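Local coordinates for autoinducer 2 sensor kinase/phosphatase LuxQ (Vibrio cholerae, PDB 3C38), which senses the autoinducer AI-2 through its complex with LuxP, switching from histidine kinase at low cell density to phosphatase at high cell density, at residues G131-L143 with V152-N164. Numbering follows the deposited sequence.
Sequences GKSVHILMRRSSL and VGYLYVGIVLNDN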
loop_
_atom_site.group_PDB
_atom_site.type_symbol
_atom_site.label_atom_id
_atom_site.label_comp_id
_atom_site.label_asym_id
_atom_site.label_seq_id
_atom_site.Cartn_x
_atom_site.Cartn_y
_atom_site.Cartn_z
ATOM N N GLY A 131 7.049 13.939 -9.782
ATOM C CA GLY A 131 5.835 14.517 -10.317
ATOM C C GLY A 131 4.806 14.670 -9.215
ATOM O O GLY A 131 5.126 15.091 -8.102
ATOM N N LYS A 132 3.565 14.320 -9.531
ATOM C CA LYS A 132 2.485 14.401 -8.566
ATOM C C LYS A 132 2.883 13.659 -7.290
ATOM O O LYS A 132 3.749 12.780 -7.313
ATOM C CB LYS A 132 1.218 13.783 -9.158
ATOM C CG LYS A 132 1.352 12.314 -9.562
ATOM C CD LYS A 132 0.002 11.755 -10.013
ATOM C CE LYS A 132 0.002 10.237 -10.101
ATOM N NZ LYS A 132 -1.364 9.673 -10.361
ATOM N N SER A 133 2.250 14.011 -6.179
ATOM C CA SER A 133 2.559 13.366 -4.916
ATOM C C SER A 133 2.084 11.917 -4.935
ATOM O O SER A 133 0.980 11.614 -5.385
ATOM C CB SER A 133 1.901 14.118 -3.758
ATOM O OG SER A 133 0.494 13.970 -3.794
ATOM N N VAL A 134 2.942 11.031 -4.450
ATOM C CA VAL A 134 2.656 9.608 -4.385
ATOM C C VAL A 134 2.029 9.235 -3.038
ATOM O O VAL A 134 2.552 9.601 -1.979
ATOM C CB VAL A 134 3.960 8.804 -4.580
ATOM C CG1 VAL A 134 3.749 7.356 -4.208
ATOM C CG2 VAL A 134 4.420 8.926 -6.026
ATOM N N HIS A 135 0.905 8.525 -3.082
ATOM C CA HIS A 135 0.216 8.081 -1.868
ATOM C C HIS A 135 0.678 6.658 -1.507
ATOM O O HIS A 135 0.661 5.744 -2.337
ATOM C CB HIS A 135 -1.294 8.158 -2.083
ATOM C CG HIS A 135 -1.796 9.559 -2.238
ATOM N ND1 HIS A 135 -2.269 10.303 -1.176
ATOM C CD2 HIS A 135 -1.805 10.390 -3.309
ATOM C CE1 HIS A 135 -2.545 11.529 -1.586
ATOM N NE2 HIS A 135 -2.272 11.607 -2.878
ATOM N N ILE A 136 1.102 6.483 -0.258
ATOM C CA ILE A 136 1.640 5.210 0.197
ATOM C C ILE A 136 1.082 4.749 1.527
ATOM O O ILE A 136 0.876 5.553 2.428
ATOM C CB ILE A 136 3.158 5.316 0.379
ATOM C CG1 ILE A 136 3.776 5.985 -0.843
ATOM C CG2 ILE A 136 3.757 3.937 0.627
ATOM C CD1 ILE A 136 5.263 6.275 -0.687
ATOM N N LEU A 137 0.826 3.446 1.637
ATOM C CA LEU A 137 0.356 2.861 2.890
ATOM C C LEU A 137 1.627 2.220 3.449
ATOM O O LEU A 137 2.231 1.355 2.811
ATOM C CB LEU A 137 -0.706 1.796 2.640
ATOM C CG LEU A 137 -2.077 2.325 2.208
ATOM C CD1 LEU A 137 -2.953 1.177 1.707
ATOM C CD2 LEU A 137 -2.735 3.030 3.392
ATOM N N MET A 138 2.064 2.682 4.615
ATOM C CA MET A 138 3.273 2.144 5.198
ATOM C C MET A 138 3.052 1.576 6.577
ATOM O O MET A 138 2.128 1.973 7.287
ATOM C CB MET A 138 4.358 3.209 5.270
ATOM C CG MET A 138 5.050 3.462 3.961
ATOM S SD MET A 138 6.564 4.347 4.251
ATOM C CE MET A 138 7.514 3.125 5.083
ATOM N N ARG A 139 3.919 0.644 6.948
ATOM C CA ARG A 139 3.836 0.009 8.251
ATOM C C ARG A 139 5.233 -0.376 8.719
ATOM O O ARG A 139 6.072 -0.811 7.928
ATOM C CB ARG A 139 2.923 -1.216 8.177
ATOM C CG ARG A 139 2.594 -1.835 9.524
ATOM C CD ARG A 139 1.481 -2.852 9.373
ATOM N NE ARG A 139 1.160 -3.497 10.643
ATOM C CZ ARG A 139 1.903 -4.447 11.199
ATOM N NH1 ARG A 139 3.008 -4.866 10.592
ATOM N NH2 ARG A 139 1.537 -4.973 12.360
ATOM N N ARG A 140 5.473 -0.194 10.015
ATOM C CA ARG A 140 6.772 -0.493 10.623
ATOM C C ARG A 140 6.712 -1.715 11.551
ATOM O O ARG A 140 5.750 -1.901 12.293
ATOM C CB ARG A 140 7.239 0.726 11.433
ATOM C CG ARG A 140 8.681 0.682 11.871
ATOM C CD ARG A 140 9.018 1.834 12.818
ATOM N NE ARG A 140 8.292 1.720 14.073
ATOM C CZ ARG A 140 8.686 2.264 15.219
ATOM N NH1 ARG A 140 9.810 2.967 15.276
ATOM N NH2 ARG A 140 7.955 2.092 16.315
ATOM N N SER A 141 7.745 -2.544 11.515
ATOM C CA SER A 141 7.794 -3.708 12.390
ATOM C C SER A 141 9.177 -3.815 13.039
ATOM O O SER A 141 10.197 -3.904 12.356
ATOM C CB SER A 141 7.476 -4.986 11.606
ATOM O OG SER A 141 7.288 -6.081 12.490
ATOM N N SER A 142 9.199 -3.810 14.366
ATOM C CA SER A 142 10.448 -3.888 15.123
ATOM C C SER A 142 11.286 -5.106 14.767
ATOM O O SER A 142 10.759 -6.196 14.571
ATOM C CB SER A 142 10.135 -3.912 16.618
ATOM O OG SER A 142 9.169 -2.919 16.949
ATOM N N LEU A 143 12.597 -4.912 14.673
ATOM C CA LEU A 143 13.523 -6.001 14.370
ATOM C C LEU A 143 14.325 -6.241 15.640
ATOM O O LEU A 143 15.287 -5.526 15.924
ATOM C CB LEU A 143 14.467 -5.617 13.228
ATOM C CG LEU A 143 13.827 -5.449 11.853
ATOM C CD1 LEU A 143 14.846 -4.905 10.869
ATOM C CD2 LEU A 143 13.286 -6.791 11.376
ATOM N N VAL A 152 17.348 -4.159 16.750
ATOM C CA VAL A 152 18.495 -3.943 15.879
ATOM C C VAL A 152 18.083 -2.967 14.777
ATOM O O VAL A 152 18.920 -2.473 14.020
ATOM C CB VAL A 152 18.948 -5.267 15.231
ATOM C CG1 VAL A 152 20.163 -5.038 14.338
ATOM C CG2 VAL A 152 19.264 -6.278 16.317
ATOM N N GLY A 153 16.784 -2.695 14.700
ATOM C CA GLY A 153 16.271 -1.788 13.691
ATOM C C GLY A 153 14.778 -1.943 13.460
ATOM O O GLY A 153 14.054 -2.517 14.279
ATOM N N TYR A 154 14.314 -1.419 12.334
ATOM C CA TYR A 154 12.910 -1.485 11.980
ATOM C C TYR A 154 12.771 -1.770 10.495
ATOM O O TYR A 154 13.546 -1.264 9.672
ATOM C CB TYR A 154 12.224 -0.166 12.324
ATOM C CG TYR A 154 11.912 -0.012 13.792
ATOM C CD1 TYR A 154 10.798 -0.635 14.352
ATOM C CD2 TYR A 154 12.741 0.737 14.632
ATOM C CE1 TYR A 154 10.508 -0.516 15.710
ATOM C CE2 TYR A 154 12.462 0.859 16.000
ATOM C CZ TYR A 154 11.342 0.226 16.526
ATOM O OH TYR A 154 11.047 0.334 17.864
ATOM N N LEU A 155 11.801 -2.615 10.163
ATOM C CA LEU A 155 11.532 -2.955 8.778
ATOM C C LEU A 155 10.275 -2.191 8.380
ATOM O O LEU A 155 9.228 -2.270 9.042
ATOM C CB LEU A 155 11.310 -4.463 8.601
ATOM C CG LEU A 155 10.909 -4.898 7.183
ATOM C CD1 LEU A 155 11.955 -4.439 6.194
ATOM C CD2 LEU A 155 10.749 -6.413 7.120
ATOM N N TYR A 156 10.402 -1.418 7.310
ATOM C CA TYR A 156 9.292 -0.638 6.802
ATOM C C TYR A 156 8.874 -1.243 5.472
ATOM O O TYR A 156 9.720 -1.557 4.632
ATOM C CB TYR A 156 9.715 0.822 6.574
ATOM C CG TYR A 156 9.952 1.650 7.823
ATOM C CD1 TYR A 156 11.096 1.480 8.606
ATOM C CD2 TYR A 156 9.036 2.625 8.204
ATOM C CE1 TYR A 156 11.313 2.281 9.746
ATOM C CE2 TYR A 156 9.240 3.415 9.329
ATOM C CZ TYR A 156 10.372 3.241 10.091
ATOM O OH TYR A 156 10.534 4.035 11.198
ATOM N N VAL A 157 7.572 -1.427 5.293
ATOM C CA VAL A 157 7.042 -1.952 4.042
ATOM C C VAL A 157 5.983 -0.969 3.579
ATOM O O VAL A 157 5.255 -0.382 4.392
ATOM C CB VAL A 157 6.380 -3.355 4.209
ATOM C CG1 VAL A 157 7.391 -4.342 4.790
ATOM C CG2 VAL A 157 5.145 -3.262 5.088
ATOM N N GLY A 158 5.898 -0.776 2.271
ATOM C CA GLY A 158 4.906 0.146 1.760
ATOM C C GLY A 158 4.220 -0.349 0.505
ATOM O O GLY A 158 4.777 -1.176 -0.230
ATOM N N ILE A 159 3.003 0.149 0.292
ATOM C CA ILE A 159 2.194 -0.150 -0.884
ATOM C C ILE A 159 1.941 1.189 -1.555
ATOM O O ILE A 159 1.365 2.084 -0.938
ATOM C CB ILE A 159 0.812 -0.702 -0.527
ATOM C CG1 ILE A 159 0.933 -2.013 0.229
ATOM C CG2 ILE A 159 0.019 -0.956 -1.787
ATOM C CD1 ILE A 159 -0.410 -2.471 0.797
ATOM N N VAL A 160 2.368 1.338 -2.805
ATOM C CA VAL A 160 2.137 2.588 -3.520
ATOM C C VAL A 160 0.786 2.501 -4.214
ATOM O O VAL A 160 0.550 1.600 -5.023
ATOM C CB VAL A 160 3.226 2.855 -4.583
ATOM C CG1 VAL A 160 2.866 4.126 -5.378
ATOM C CG2 VAL A 160 4.586 3.005 -3.915
ATOM N N LEU A 161 -0.100 3.441 -3.894
ATOM C CA LEU A 161 -1.438 3.456 -4.473
ATOM C C LEU A 161 -1.503 3.974 -5.914
ATOM O O LEU A 161 -2.257 3.442 -6.730
ATOM C CB LEU A 161 -2.377 4.269 -3.579
ATOM C CG LEU A 161 -2.443 3.718 -2.149
ATOM C CD1 LEU A 161 -3.356 4.574 -1.304
ATOM C CD2 LEU A 161 -2.944 2.268 -2.161
ATOM N N ASN A 162 -0.720 5.003 -6.222
ATOM C CA ASN A 162 -0.711 5.572 -7.568
ATOM C C ASN A 162 -0.426 4.484 -8.588
ATOM O O ASN A 162 0.556 3.751 -8.464
ATOM C CB ASN A 162 0.367 6.665 -7.693
ATOM C CG ASN A 162 0.160 7.794 -6.694
ATOM O OD1 ASN A 162 0.080 7.563 -5.478
ATOM N ND2 ASN A 162 0.054 9.017 -7.198
ATOM N N ASP A 163 -1.294 4.387 -9.588
ATOM C CA ASP A 163 -1.137 3.410 -10.654
ATOM C C ASP A 163 -1.044 1.957 -10.210
ATOM O O ASP A 163 -0.601 1.105 -10.984
ATOM C CB ASP A 163 0.099 3.751 -11.482
ATOM C CG ASP A 163 -0.029 5.085 -12.179
ATOM O OD1 ASP A 163 0.989 5.790 -12.261
ATOM O OD2 ASP A 163 -1.145 5.420 -12.644
ATOM N N ASN A 164 -1.457 1.659 -8.984
ATOM C CA ASN A 164 -1.396 0.275 -8.533
ATOM C C ASN A 164 -2.623 -0.468 -9.081
ATOM O O ASN A 164 -3.626 -0.664 -8.380
ATOM C CB ASN A 164 -1.384 0.181 -7.013
ATOM C CG ASN A 164 -0.958 -1.180 -6.545
ATOM O OD1 ASN A 164 -1.337 -2.185 -7.147
ATOM N ND2 ASN A 164 -0.161 -1.233 -5.476
HETATM O O HOH W 1 8.363 -0.938 18.323
#
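Arg140 passes between Tyr154 and Tyr156 of the facing strand. Its guanidinium lies flat over Tyr154, planes 3° apart and CZ 3.6 Å from the ring centroid, a cation-pi stack, while Arg140 CG sits 3.7 Å from the centroid of the Tyr156 ring, over its face, in a CH-pi contact. The chain leaves with CG trans to the backbone N (chi1 -168°) and bends at chi3, which lays the guanidinium onto Tyr154; NH2 adds a weak hydrogen bond to Ser119. Met138 CE comes to the edge of the Tyr156 ring, near its plane, 3.5 Å from CD2. A water joins Ser142 OG to Tyr154 OH.

Strands 134-143 and 153-160 form an antiparallel hairpin in a five-stranded sheet of LuxQ's Cache-clan periplasmic sensor domain, bordered by 123-127 and 83-88 respectively. At its loop end, Val152 and Gly153 both face Leu143 in a classic beta bulge. Past the last backbone bond, Leu161 N to His135 O, Asn162's amide continues the pairing: OD1 accepts from His135 N at 2.7 Å, nearly straight (167°), and ND2 makes a longer, more bent bond to Ser133 O (3.3 Å). On the Leu137 face, Arg139 salt-bridges Asp45 and hydrogen-bonds Gln44 of helix 22-47, and Leu137 and Ile159 pack against Phe33 and Leu40.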